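Local coordinates for lipoprotein signal peptidase (Staphylococcus aureus, PDB 6RYO), which probably cleaves the signal peptide from bacterial membrane prolipoproteins, as an aspartic endopeptidase of the peptidase A8 family, at residues Tyr104-Asp109 / Val118-Leu123. Numbering follows the deposited sequence.
Sequences YFFIKD and VAISLL. With OLC ((2R)-2,3-dihydroxypropyl (9Z)-octadec-9-enoate), chain E; OLC ((2R)-2,3-dihydroxypropyl (9Z)-octadec-9-enoate), chain C.
Ile120 divides its side chain between two phenylalanine rings: its CD1 lies above one face of Phe105, offset toward the rim, while its CG2 sits at the edge of Phe106, near the ring plane. The site belongs to an antiparallel transmembrane helical hairpin, helices 87-108 and 114-137; the axes of the short segments 104-108 and 118-123 come within 10.2 Å, with 172° between their N-to-C directions. One face of Phe106 is taken by monoolein of chain E, whose terminal glycerol carbon C24 stands 3.4 Å above the plane over the ring centre. Asp109 CB, one turn on, borders the Phe105 ring in its plane.

In both phenylalanines CG lies anti to the backbone N, and since the residues are consecutive on the helix, about 100° apart around its axis, their rings diverge to opposite sides of Ile120. Its CG1 arm, extended at chi2 176°, drives CD1 between them to within 3.7 Å of Phe106 CA, so the methyl meets backbone as well as ring. The branch methyl makes the edge contact, Ile120 CG2 to Phe106 CD2 at 4.1 Å. Leu102, a turn earlier on helix 87-108, and Ala110 in the connecting loop also touch Ile120, while Tyr29 and Ser34 pack on Phe106.

Ser121 OG approaches Phe106 CE2 obliquely at 4.4 Å; its main polar partner is Gln117 O, a bond within its own helix. On another side of helix 114-137, Leu122 meets the acyl chain of a second monoolein, chain C, with CD2 3.6 Å from C10 at the chain's double bond.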
ATOM      1  N   TYR A 104       3.809  16.836  -3.923  1.00 39.26           N
ATOM      2  CA  TYR A 104       3.442  18.076  -4.596  1.00 41.37           C
ATOM      3  C   TYR A 104       1.930  18.279  -4.599  1.00 44.82           C
ATOM      4  O   TYR A 104       1.450  19.406  -4.434  1.00 51.70           O
ATOM      5  CB  TYR A 104       3.992  18.072  -6.019  1.00 40.64           C
ATOM      6  CG  TYR A 104       3.858  19.397  -6.718  1.00 42.72           C
ATOM      7  CD1 TYR A 104       4.791  20.404  -6.520  1.00 45.06           C
ATOM      8  CD2 TYR A 104       2.798  19.643  -7.578  1.00 43.09           C
ATOM      9  CE1 TYR A 104       4.672  21.618  -7.157  1.00 44.82           C
ATOM     10  CE2 TYR A 104       2.671  20.852  -8.219  1.00 43.33           C
ATOM     11  CZ  TYR A 104       3.610  21.834  -8.005  1.00 45.51           C
ATOM     12  OH  TYR A 104       3.483  23.039  -8.644  1.00 50.76           O
ATOM     13  N   PHE A 105       1.167  17.203  -4.806  1.00 41.21           N
ATOM     14  CA  PHE A 105      -0.284  17.267  -4.645  1.00 39.21           C
ATOM     15  C   PHE A 105      -0.644  17.714  -3.232  1.00 37.51           C
ATOM     16  O   PHE A 105      -1.515  18.570  -3.039  1.00 40.68           O
ATOM     17  CB  PHE A 105      -0.892  15.896  -4.962  1.00 45.51           C
ATOM     18  CG  PHE A 105      -2.377  15.912  -5.237  1.00 50.68           C
ATOM     19  CD1 PHE A 105      -3.132  17.059  -5.063  1.00 53.22           C
ATOM     20  CD2 PHE A 105      -3.016  14.761  -5.669  1.00 56.67           C
ATOM     21  CE1 PHE A 105      -4.490  17.060  -5.313  1.00 56.32           C
ATOM     22  CE2 PHE A 105      -4.374  14.755  -5.921  1.00 61.59           C
ATOM     23  CZ  PHE A 105      -5.112  15.907  -5.743  1.00 59.91           C
ATOM     24  N   PHE A 106       0.032  17.142  -2.232  1.00 36.25           N
ATOM     25  CA  PHE A 106      -0.204  17.504  -0.837  1.00 35.68           C
ATOM     26  C   PHE A 106      -0.050  19.004  -0.609  1.00 36.86           C
ATOM     27  O   PHE A 106      -0.822  19.610   0.141  1.00 34.54           O
ATOM     28  CB  PHE A 106       0.764  16.721   0.054  1.00 33.97           C
ATOM     29  CG  PHE A 106       0.451  16.791   1.523  1.00 33.75           C
ATOM     30  CD1 PHE A 106       0.848  17.878   2.285  1.00 37.99           C
ATOM     31  CD2 PHE A 106      -0.215  15.752   2.147  1.00 32.23           C
ATOM     32  CE1 PHE A 106       0.567  17.933   3.638  1.00 39.35           C
ATOM     33  CE2 PHE A 106      -0.494  15.798   3.496  1.00 38.64           C
ATOM     34  CZ  PHE A 106      -0.105  16.891   4.244  1.00 41.07           C
ATOM     35  N   ILE A 107       0.943  19.619  -1.251  1.00 40.87           N
ATOM     36  CA  ILE A 107       1.246  21.020  -0.981  1.00 40.92           C
ATOM     37  C   ILE A 107       0.302  21.949  -1.741  1.00 49.77           C
ATOM     38  O   ILE A 107      -0.172  22.950  -1.190  1.00 52.37           O
ATOM     39  CB  ILE A 107       2.723  21.307  -1.310  1.00 34.21           C
ATOM     40  CG1 ILE A 107       3.639  20.434  -0.449  1.00 34.00           C
ATOM     41  CG2 ILE A 107       3.041  22.775  -1.093  1.00 30.92           C
ATOM     42  CD1 ILE A 107       5.117  20.604  -0.750  1.00 34.52           C
ATOM     43  N   LYS A 108      -0.003  21.630  -3.000  1.00 50.56           N
ATOM     44  CA  LYS A 108      -0.675  22.566  -3.899  1.00 46.58           C
ATOM     45  C   LYS A 108      -2.195  22.578  -3.740  1.00 48.21           C
ATOM     46  O   LYS A 108      -2.799  23.652  -3.658  1.00 57.03           O
ATOM     47  CB  LYS A 108      -0.305  22.242  -5.351  1.00 42.60           C
ATOM     48  CG  LYS A 108       1.082  22.720  -5.762  1.00 39.47           C
ATOM     49  CD  LYS A 108       1.166  24.239  -5.757  1.00 40.56           C
ATOM     50  CE  LYS A 108       2.563  24.723  -6.108  1.00 43.57           C
ATOM     51  NZ  LYS A 108       2.648  26.211  -6.111  1.00 46.73           N
ATOM     52  N   ASP A 109      -2.834  21.408  -3.712  1.00 41.09           N
ATOM     53  CA  ASP A 109      -4.291  21.338  -3.736  1.00 47.13           C
ATOM     54  C   ASP A 109      -4.910  20.680  -2.511  1.00 47.36           C
ATOM     55  O   ASP A 109      -6.133  20.509  -2.475  1.00 49.18           O
ATOM     56  CB  ASP A 109      -4.764  20.600  -4.996  1.00 55.51           C
ATOM     57  CG  ASP A 109      -5.070  21.539  -6.141  1.00 64.30           C
ATOM     58  OD1 ASP A 109      -5.046  22.769  -5.926  1.00 68.27           O
ATOM     59  OD2 ASP A 109      -5.339  21.048  -7.256  1.00 67.42           O
ATOM     60  N   VAL A 118      -5.038  13.104   4.618  1.00 33.08           N
ATOM     61  CA  VAL A 118      -5.035  11.733   5.128  1.00 31.65           C
ATOM     62  C   VAL A 118      -5.008  10.741   3.972  1.00 30.65           C
ATOM     63  O   VAL A 118      -4.280   9.740   4.002  1.00 27.59           O
ATOM     64  CB  VAL A 118      -6.250  11.497   6.045  1.00 26.48           C
ATOM     65  CG1 VAL A 118      -6.401  10.013   6.368  1.00 20.55           C
ATOM     66  CG2 VAL A 118      -6.117  12.310   7.325  1.00 23.77           C
ATOM     67  N   ALA A 119      -5.812  11.003   2.937  1.00 28.92           N
ATOM     68  CA  ALA A 119      -5.869  10.107   1.787  1.00 25.20           C
ATOM     69  C   ALA A 119      -4.525  10.040   1.071  1.00 21.94           C
ATOM     70  O   ALA A 119      -4.052   8.954   0.715  1.00 22.89           O
ATOM     71  CB  ALA A 119      -6.972  10.559   0.830  1.00 26.22           C
ATOM     72  N   ILE A 120      -3.899  11.198   0.844  1.00 16.59           N
ATOM     73  CA  ILE A 120      -2.580  11.226   0.218  1.00 18.55           C
ATOM     74  C   ILE A 120      -1.572  10.460   1.066  1.00 20.58           C
ATOM     75  O   ILE A 120      -0.717   9.736   0.540  1.00 27.87           O
ATOM     76  CB  ILE A 120      -2.135  12.682  -0.022  1.00 23.47           C
ATOM     77  CG1 ILE A 120      -3.092  13.381  -0.990  1.00 22.39           C
ATOM     78  CG2 ILE A 120      -0.713  12.730  -0.551  1.00 26.14           C
ATOM     79  CD1 ILE A 120      -2.781  14.843  -1.205  1.00 26.03           C
ATOM     80  N   SER A 121      -1.660  10.600   2.392  1.00 18.73           N
ATOM     81  CA  SER A 121      -0.784   9.846   3.284  1.00 19.59           C
ATOM     82  C   SER A 121      -0.988   8.346   3.115  1.00 26.59           C
ATOM     83  O   SER A 121      -0.019   7.578   3.052  1.00 33.27           O
ATOM     84  CB  SER A 121      -1.032  10.262   4.733  1.00 20.01           C
ATOM     85  OG  SER A 121      -0.859  11.658   4.892  1.00 28.83           O
ATOM     86  N   LEU A 122      -2.250   7.909   3.058  1.00 23.98           N
ATOM     87  CA  LEU A 122      -2.534   6.497   2.821  1.00 21.06           C
ATOM     88  C   LEU A 122      -1.984   6.044   1.476  1.00 20.10           C
ATOM     89  O   LEU A 122      -1.476   4.922   1.348  1.00 22.83           O
ATOM     90  CB  LEU A 122      -4.038   6.243   2.901  1.00 20.84           C
ATOM     91  CG  LEU A 122      -4.668   6.435   4.282  1.00 22.87           C
ATOM     92  CD1 LEU A 122      -6.155   6.113   4.245  1.00 21.99           C
ATOM     93  CD2 LEU A 122      -3.951   5.571   5.309  1.00 20.46           C
ATOM     94  N   LEU A 123      -2.091   6.899   0.455  1.00 15.98           N
ATOM     95  CA  LEU A 123      -1.484   6.586  -0.835  1.00 13.71           C
ATOM     96  C   LEU A 123       0.038   6.589  -0.741  1.00 23.08           C
ATOM     97  O   LEU A 123       0.702   5.705  -1.294  1.00 29.85           O
ATOM     98  CB  LEU A 123      -1.955   7.582  -1.894  1.00 10.72           C
ATOM     99  CG  LEU A 123      -3.454   7.660  -2.196  1.00 14.81           C
ATOM    100  CD1 LEU A 123      -3.751   8.816  -3.143  1.00 19.37           C
ATOM    101  CD2 LEU A 123      -3.947   6.356  -2.782  1.00 15.79           C
TER
HETATM  102  C10 OLC E 203       9.741   3.761   9.749  1.00 40.93           C
HETATM  103  C9  OLC E 203       9.148   4.410   8.768  1.00 45.99           C
HETATM  104  C11 OLC E 203      10.447   4.537  10.860  1.00 36.27           C
HETATM  105  C8  OLC E 203       9.167   5.935   8.740  1.00 51.10           C
HETATM  106  C24 OLC E 203       3.101  15.001   3.054  1.00 66.21           C
HETATM  107  C12 OLC E 203      11.078   3.548  11.835  1.00 35.20           C
HETATM  108  C7  OLC E 203       8.775   6.417   7.345  1.00 53.85           C
HETATM  109  C6  OLC E 203       7.254   6.454   7.227  1.00 55.09           C
HETATM  110  C5  OLC E 203       6.864   7.510   6.197  1.00 54.74           C
HETATM  111  C4  OLC E 203       7.315   8.883   6.694  1.00 55.91           C
HETATM  112  C3  OLC E 203       7.308   9.879   5.537  1.00 58.50           C
HETATM  113  C2  OLC E 203       5.923   9.902   4.893  1.00 62.48           C
HETATM  114  C21 OLC E 203       4.301  12.829   3.157  1.00 66.68           C
HETATM  115  C1  OLC E 203       5.672  11.262   4.246  1.00 66.11           C
HETATM  116  C22 OLC E 203       3.015  13.555   3.538  1.00 63.67           C
HETATM  117  O19 OLC E 203       6.569  12.023   4.097  1.00 65.71           O
HETATM  118  O25 OLC E 203       4.094  15.673   3.779  1.00 66.84           O
HETATM  119  O23 OLC E 203       1.927  12.916   2.933  1.00 59.68           O
HETATM  120  O20 OLC E 203       4.376  11.611   3.841  1.00 68.22           O
HETATM  121  C18 OLC C 201      -5.789  -5.489   7.084  1.00 49.09           C
HETATM  122  C10 OLC C 201      -5.553   2.648   6.705  1.00 56.68           C
HETATM  123  C9  OLC C 201      -6.145   3.559   7.450  1.00 59.77           C
HETATM  124  C17 OLC C 201      -5.889  -4.305   6.126  1.00 48.44           C
HETATM  125  C11 OLC C 201      -4.307   1.925   7.212  1.00 49.32           C
HETATM  126  C8  OLC C 201      -5.596   3.907   8.833  1.00 56.50           C
HETATM  127  C24 OLC C 201     -10.652  13.909  13.015  1.00 72.23           C
HETATM  128  C16 OLC C 201      -6.612  -3.163   6.833  1.00 51.78           C
HETATM  129  C12 OLC C 201      -4.099   0.645   6.407  1.00 40.61           C
HETATM  130  C7  OLC C 201      -6.683   4.579   9.672  1.00 53.81           C
HETATM  131  C15 OLC C 201      -5.654  -2.521   7.831  1.00 54.72           C
HETATM  132  C13 OLC C 201      -5.224  -0.331   6.737  1.00 43.69           C
HETATM  133  C6  OLC C 201      -6.999   5.966   9.115  1.00 50.11           C
HETATM  134  C14 OLC C 201      -4.621  -1.692   7.073  1.00 50.34           C
HETATM  135  C5  OLC C 201      -6.206   7.026   9.877  1.00 50.29           C
HETATM  136  C4  OLC C 201      -7.049   7.585  11.024  1.00 50.27           C
HETATM  137  C3  OLC C 201      -7.420   9.035  10.720  1.00 52.38           C
HETATM  138  C2  OLC C 201      -7.117   9.907  11.938  1.00 57.57           C
HETATM  139  C21 OLC C 201      -8.872  12.184  13.289  1.00 70.11           C
HETATM  140  C1  OLC C 201      -7.460  11.360  11.620  1.00 63.76           C
HETATM  141  C22 OLC C 201      -9.329  13.579  13.704  1.00 74.07           C
HETATM  142  O19 OLC C 201      -7.584  11.706  10.494  1.00 66.43           O
HETATM  143  O25 OLC C 201     -10.847  15.295  13.035  1.00 69.87           O
HETATM  144  O23 OLC C 201      -9.493  13.625  15.094  1.00 78.00           O
HETATM  145  O20 OLC C 201      -7.630  12.285  12.656  1.00 66.06           O